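Local structure of PrgZ (Enterococcus faecalis, 4FAJ) at residues S83-L86 and L87-M91; G174-A177 and K178-A182. The protein serves as a membrane-anchored extracellular pheromone receptor that binds peptide and probably takes part in peptide uptake, as in other family 5 solute-binding proteins. All coordinates share one frame; numbering follows the deposited sequence.

Contact 1 of 2, residues S83-L86 and L87-M91; sequences SITL and LANVM
L87 N bonds to S83 O at 2.9 Å and A88 N to I84 O at 2.8 Å, two regular i to i+4 bonds of an alpha helix that tightens near its C-terminal end. There L86 O takes two donors. V90 N lies 2.8 Å from L86 O, nearly in line with the C=O bond. N89 N reaches L86 O at 3.0 Å from above the carbonyl plane, an i to i+3 bond. N89 N is only weakly bonded to T85 O. T85 O gets its stronger bond from the N89 side chain: ND2 of N89 donates to it at 2.7 Å, with an N-H...O angle of 157°. The oxygen lies close to the amide plane. CG of N89 stands beside its own backbone N (chi1 -73°), which folds the amide back along the helix. T85 and N89 run side by side in the same direction, and CG2 of T85 packs on ND2 of N89 at 3.8 Å. Y555 O and Y557 N also bond to the N89 amide, so both ends of this buried group are satisfied and its rotation is fixed. One residue further on, L86 and V90 meet at a slant, CD1 of L86 to CG1 of V90 at 3.8 Å. CG of L86 is anti to the backbone N (chi1 174°), which carries the branch toward V90. M91 leaves the helical conformation. The helix is largely buried: L86 and V90 both pack on I255 of strand 252-257, while I84 and A88 touch A553 in a loop and I84 also meets an apolar side chain of the bound peptide.

Contact 2 of 2, residues G174-A177 and K178-A182; sequences GKQA and KDTLA
Q176 and T180 cross at about a right angle over a short 3-10 turn, residues 178-180, in the surface loop between helix 168-172 and strand 183-186. The extended Q176 side chain brings its amide end to the T180 hydroxyl. NE2 of Q176 donates to OG1 of T180 at 3.1 Å, with an N-H...O angle of 151°, and OG1 lies almost in the amide plane. CB of Q176 also comes within 3.5 Å of T180 OG1, so the T180 hydroxyl is approached by both the root and the end of the glutamine. N167 OD1 takes a second bond from NE2, which helps to fix the rotation of the amide. The T180 hydroxyl in turn donates a hydrogen bond to A177 O. OG1 sits between the backbone N and the carbonyl carbon (chi1 66°), a rotamer that turns it back toward the start of the turn. A177 O also accepts T180 N, at 3.0 Å, from above the carbonyl plane. This is the i to i+3 bond of the turn, and L181 N to K178 O repeats it one residue on. T180 therefore grips A177 O through both backbone and side chain. Beside the turn, L181 is buried against helices 139-150 and 168-172, whereas A177, K178 and D179 are exposed. The hydroxyl bond is the shorter of the two on A177 O: T180 OG1 lies 2.6 Å from it, nearly in line with the C=O bond.

In the fold
Contact 1 comes first along the chain and closes before contact 2 opens. Their centres are 29 Å apart and their nearest atoms about 17 Å, so they do not touch. They share no helix or strand. Contact 1 lies on helix 81-90, buried about 13 Å from the centre of the chain and packed against the four-stranded mixed sheet that holds strand 252-257. Contact 2 lies at the surface, about 27 Å from that centre, and leads into strand 183-186, an outermost strand of a separate antiparallel sheet. Contact 1 therefore belongs to the interior beside the bound peptide, whereas contact 2 shapes a peripheral loop away from the annotated zinc sites.

Contact 1 of 2, residues S83-L86 and L87-M91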
ATOM      1  N   SER A  83      -1.440   6.683  -6.302  1.00 15.06           N
ATOM      2  CA  SER A  83      -2.289   6.185  -7.392  1.00 15.50           C
ATOM      3  C   SER A  83      -3.581   5.552  -6.854  1.00 15.03           C
ATOM      4  O   SER A  83      -4.658   5.722  -7.428  1.00 15.98           O
ATOM      5  CB  SER A  83      -1.535   5.165  -8.230  1.00 15.91           C
ATOM      6  OG  SER A  83      -0.322   5.696  -8.722  1.00 14.38           O
ATOM      7  N   ILE A  84      -3.474   4.839  -5.740  1.00 14.68           N
ATOM      8  CA  ILE A  84      -4.616   4.118  -5.183  1.00 14.31           C
ATOM      9  C   ILE A  84      -5.658   5.061  -4.576  1.00 14.03           C
ATOM     10  O   ILE A  84      -6.852   4.872  -4.802  1.00 12.86           O
ATOM     11  CB  ILE A  84      -4.155   3.027  -4.212  1.00 14.34           C
ATOM     12  CG1 ILE A  84      -3.603   1.849  -5.020  1.00 15.32           C
ATOM     13  CG2 ILE A  84      -5.298   2.573  -3.308  1.00 14.27           C
ATOM     14  CD1 ILE A  84      -2.912   0.795  -4.169  1.00 17.15           C
ATOM     15  N   THR A  85      -5.223   6.078  -3.831  1.00 13.46           N
ATOM     16  CA  THR A  85      -6.141   7.136  -3.399  1.00 14.06           C
ATOM     17  C   THR A  85      -6.866   7.838  -4.568  1.00 14.18           C
ATOM     18  O   THR A  85      -8.083   8.085  -4.501  1.00 13.63           O
ATOM     19  CB  THR A  85      -5.420   8.181  -2.517  1.00 14.48           C
ATOM     20  OG1 THR A  85      -5.115   7.589  -1.243  1.00 15.60           O
ATOM     21  CG2 THR A  85      -6.309   9.426  -2.296  1.00 15.82           C
ATOM     22  N   LEU A  86      -6.143   8.149  -5.644  1.00 13.63           N
ATOM     23  CA  LEU A  86      -6.795   8.762  -6.798  1.00 14.07           C
ATOM     24  C   LEU A  86      -7.845   7.813  -7.379  1.00 13.54           C
ATOM     25  O   LEU A  86      -8.986   8.209  -7.622  1.00 12.71           O
ATOM     26  CB  LEU A  86      -5.795   9.124  -7.881  1.00 14.42           C
ATOM     27  CG  LEU A  86      -6.408   9.635  -9.189  1.00 15.25           C
ATOM     28  CD1 LEU A  86      -7.241  10.887  -8.954  1.00 13.59           C
ATOM     29  CD2 LEU A  86      -5.277   9.886 -10.194  1.00 15.90           C
ATOM     30  N   LEU A  87      -7.457   6.562  -7.591  1.00 13.55           N
ATOM     31  CA  LEU A  87      -8.376   5.570  -8.170  1.00 13.55           C
ATOM     32  C   LEU A  87      -9.579   5.308  -7.253  1.00 13.59           C
ATOM     33  O   LEU A  87     -10.699   5.112  -7.745  1.00 14.13           O
ATOM     34  CB  LEU A  87      -7.647   4.259  -8.529  1.00 13.95           C
ATOM     35  CG  LEU A  87      -6.768   4.261  -9.781  1.00 15.49           C
ATOM     36  CD1 LEU A  87      -6.093   2.878  -9.979  1.00 18.54           C
ATOM     37  CD2 LEU A  87      -7.524   4.654 -11.032  1.00 18.62           C
ATOM     38  N   ALA A  88      -9.377   5.329  -5.934  1.00 13.30           N
ATOM     39  CA  ALA A  88     -10.493   5.166  -4.990  1.00 13.49           C
ATOM     40  C   ALA A  88     -11.522   6.302  -5.108  1.00 13.50           C
ATOM     41  O   ALA A  88     -12.677   6.142  -4.719  1.00 13.93           O
ATOM     42  CB  ALA A  88      -9.978   5.040  -3.548  1.00 13.21           C
ATOM     43  N   ASN A  89     -11.105   7.422  -5.694  1.00 13.84           N
ATOM     44  CA  ASN A  89     -11.950   8.614  -5.830  1.00 13.40           C
ATOM     45  C   ASN A  89     -12.466   8.919  -7.257  1.00 13.77           C
ATOM     46  O   ASN A  89     -13.539   9.534  -7.404  1.00 13.64           O
ATOM     47  CB  ASN A  89     -11.216   9.808  -5.236  1.00 13.03           C
ATOM     48  CG  ASN A  89     -11.179   9.759  -3.730  1.00 14.31           C
ATOM     49  OD1 ASN A  89     -12.172  10.066  -3.070  1.00 12.89           O
ATOM     50  ND2 ASN A  89     -10.035   9.378  -3.168  1.00 12.30           N
ATOM     51  N   VAL A  90     -11.741   8.486  -8.293  1.00 12.85           N
ATOM     52  CA  VAL A  90     -12.246   8.596  -9.665  1.00 13.58           C
ATOM     53  C   VAL A  90     -12.860   7.295 -10.187  1.00 13.73           C
ATOM     54  O   VAL A  90     -13.560   7.307 -11.198  1.00 15.44           O
ATOM     55  CB  VAL A  90     -11.199   9.203 -10.667  1.00 13.65           C
ATOM     56  CG1 VAL A  90     -10.777  10.606 -10.210  1.00 14.03           C
ATOM     57  CG2 VAL A  90      -9.986   8.276 -10.855  1.00 12.88           C
ATOM     58  N   MET A  91     -12.643   6.186  -9.476  1.00 13.92           N
ATOM     59  CA  MET A  91     -13.265   4.914  -9.800  1.00 14.11           C
ATOM     60  C   MET A  91     -14.003   4.358  -8.574  1.00 14.15           C
ATOM     61  O   MET A  91     -14.011   4.976  -7.501  1.00 13.77           O
ATOM     62  CB  MET A  91     -12.224   3.905 -10.310  1.00 14.00           C
ATOM     63  CG  MET A  91     -11.584   4.304 -11.621  1.00 14.84           C
ATOM     64  SD  MET A  91     -10.691   2.968 -12.408  1.00 15.47           S
ATOM     65  CE  MET A  91     -12.020   1.990 -13.131  1.00 14.50           C
TER

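Contact 2 of 2, residues G174-A177 and K178-A182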
ATOM      1  N   GLY A 174       0.971 -21.428 -15.044  1.00 40.94           N
ATOM      2  CA  GLY A 174       0.905 -21.606 -16.487  1.00 41.21           C
ATOM      3  C   GLY A 174       0.342 -22.966 -16.846  1.00 41.46           C
ATOM      4  O   GLY A 174       0.454 -23.411 -17.989  1.00 42.40           O
ATOM      5  N   LYS A 175      -0.262 -23.633 -15.866  1.00 40.57           N
ATOM      6  CA  LYS A 175      -0.927 -24.910 -16.094  1.00 40.78           C
ATOM      7  C   LYS A 175      -2.250 -24.715 -16.836  1.00 40.18           C
ATOM      8  O   LYS A 175      -2.703 -25.616 -17.547  1.00 40.87           O
ATOM      9  CB  LYS A 175      -1.153 -25.628 -14.753  1.00 40.84           C
ATOM     10  CG  LYS A 175      -1.973 -26.913 -14.828  1.00 42.57           C
ATOM     11  CD  LYS A 175      -2.143 -27.553 -13.453  1.00 43.88           C
ATOM     12  CE  LYS A 175      -3.446 -28.344 -13.369  1.00 44.57           C
ATOM     13  NZ  LYS A 175      -3.604 -29.295 -14.508  1.00 46.14           N
ATOM     14  N   GLN A 176      -2.858 -23.536 -16.673  1.00 38.82           N
ATOM     15  CA  GLN A 176      -4.198 -23.260 -17.193  1.00 38.18           C
ATOM     16  C   GLN A 176      -4.317 -21.853 -17.800  1.00 36.89           C
ATOM     17  O   GLN A 176      -3.602 -20.932 -17.411  1.00 36.27           O
ATOM     18  CB  GLN A 176      -5.233 -23.438 -16.073  1.00 38.07           C
ATOM     19  CG  GLN A 176      -5.327 -24.871 -15.543  1.00 39.00           C
ATOM     20  CD  GLN A 176      -6.358 -25.062 -14.435  1.00 40.78           C
ATOM     21  OE1 GLN A 176      -6.241 -25.987 -13.623  1.00 42.13           O
ATOM     22  NE2 GLN A 176      -7.369 -24.195 -14.393  1.00 40.40           N
ATOM     23  N   ALA A 177      -5.226 -21.705 -18.760  1.00 35.96           N
ATOM     24  CA  ALA A 177      -5.500 -20.408 -19.385  1.00 35.04           C
ATOM     25  C   ALA A 177      -6.346 -19.509 -18.467  1.00 33.64           C
ATOM     26  O   ALA A 177      -7.076 -20.001 -17.602  1.00 32.89           O
ATOM     27  CB  ALA A 177      -6.201 -20.611 -20.725  1.00 35.70           C
ATOM     28  N   LYS A 178      -6.264 -18.198 -18.688  1.00 32.67           N
ATOM     29  CA  LYS A 178      -6.953 -17.214 -17.847  1.00 31.68           C
ATOM     30  C   LYS A 178      -8.485 -17.364 -17.842  1.00 30.84           C
ATOM     31  O   LYS A 178      -9.146 -16.953 -16.885  1.00 30.23           O
ATOM     32  CB  LYS A 178      -6.568 -15.785 -18.256  1.00 31.93           C
ATOM     33  CG  LYS A 178      -7.335 -15.246 -19.461  1.00 33.07           C
ATOM     34  CD  LYS A 178      -6.770 -13.939 -19.990  1.00 34.21           C
ATOM     35  CE  LYS A 178      -7.697 -13.350 -21.057  1.00 36.31           C
ATOM     36  NZ  LYS A 178      -6.951 -12.689 -22.156  1.00 37.91           N
ATOM     37  N   ASP A 179      -9.052 -17.949 -18.899  1.00 30.63           N
ATOM     38  CA  ASP A 179     -10.509 -18.162 -18.960  1.00 30.28           C
ATOM     39  C   ASP A 179     -11.013 -19.187 -17.934  1.00 29.26           C
ATOM     40  O   ASP A 179     -12.216 -19.298 -17.714  1.00 29.06           O
ATOM     41  CB  ASP A 179     -10.948 -18.578 -20.369  1.00 31.51           C
ATOM     42  CG  ASP A 179     -10.357 -19.908 -20.801  1.00 33.45           C
ATOM     43  OD1 ASP A 179      -9.125 -20.076 -20.716  1.00 36.63           O
ATOM     44  OD2 ASP A 179     -11.120 -20.789 -21.235  1.00 38.99           O
ATOM     45  N   THR A 180     -10.096 -19.934 -17.319  1.00 27.91           N
ATOM     46  CA  THR A 180     -10.446 -20.900 -16.282  1.00 27.10           C
ATOM     47  C   THR A 180     -10.668 -20.250 -14.905  1.00 25.55           C
ATOM     48  O   THR A 180     -11.119 -20.921 -13.987  1.00 25.75           O
ATOM     49  CB  THR A 180      -9.376 -22.032 -16.158  1.00 26.95           C
ATOM     50  OG1 THR A 180      -8.139 -21.485 -15.693  1.00 26.94           O
ATOM     51  CG2 THR A 180      -9.148 -22.728 -17.511  1.00 27.96           C
ATOM     52  N   LEU A 181     -10.346 -18.966 -14.752  1.00 24.36           N
ATOM     53  CA  LEU A 181     -10.578 -18.274 -13.465  1.00 23.02           C
ATOM     54  C   LEU A 181     -12.045 -18.469 -13.060  1.00 22.43           C
ATOM     55  O   LEU A 181     -12.946 -18.242 -13.866  1.00 22.52           O
ATOM     56  CB  LEU A 181     -10.228 -16.789 -13.566  1.00 22.28           C
ATOM     57  CG  LEU A 181     -10.167 -15.995 -12.255  1.00 21.10           C
ATOM     58  CD1 LEU A 181      -9.013 -16.458 -11.369  1.00 19.79           C
ATOM     59  CD2 LEU A 181     -10.049 -14.500 -12.532  1.00 20.40           C
ATOM     60  N   ALA A 182     -12.283 -18.923 -11.830  1.00 21.52           N
ATOM     61  CA  ALA A 182     -13.628 -19.320 -11.405  1.00 21.95           C
ATOM     62  C   ALA A 182     -14.477 -18.102 -11.048  1.00 21.41           C
ATOM     63  O   ALA A 182     -14.890 -17.924  -9.900  1.00 21.10           O
ATOM     64  CB  ALA A 182     -13.562 -20.307 -10.234  1.00 21.82           C
TER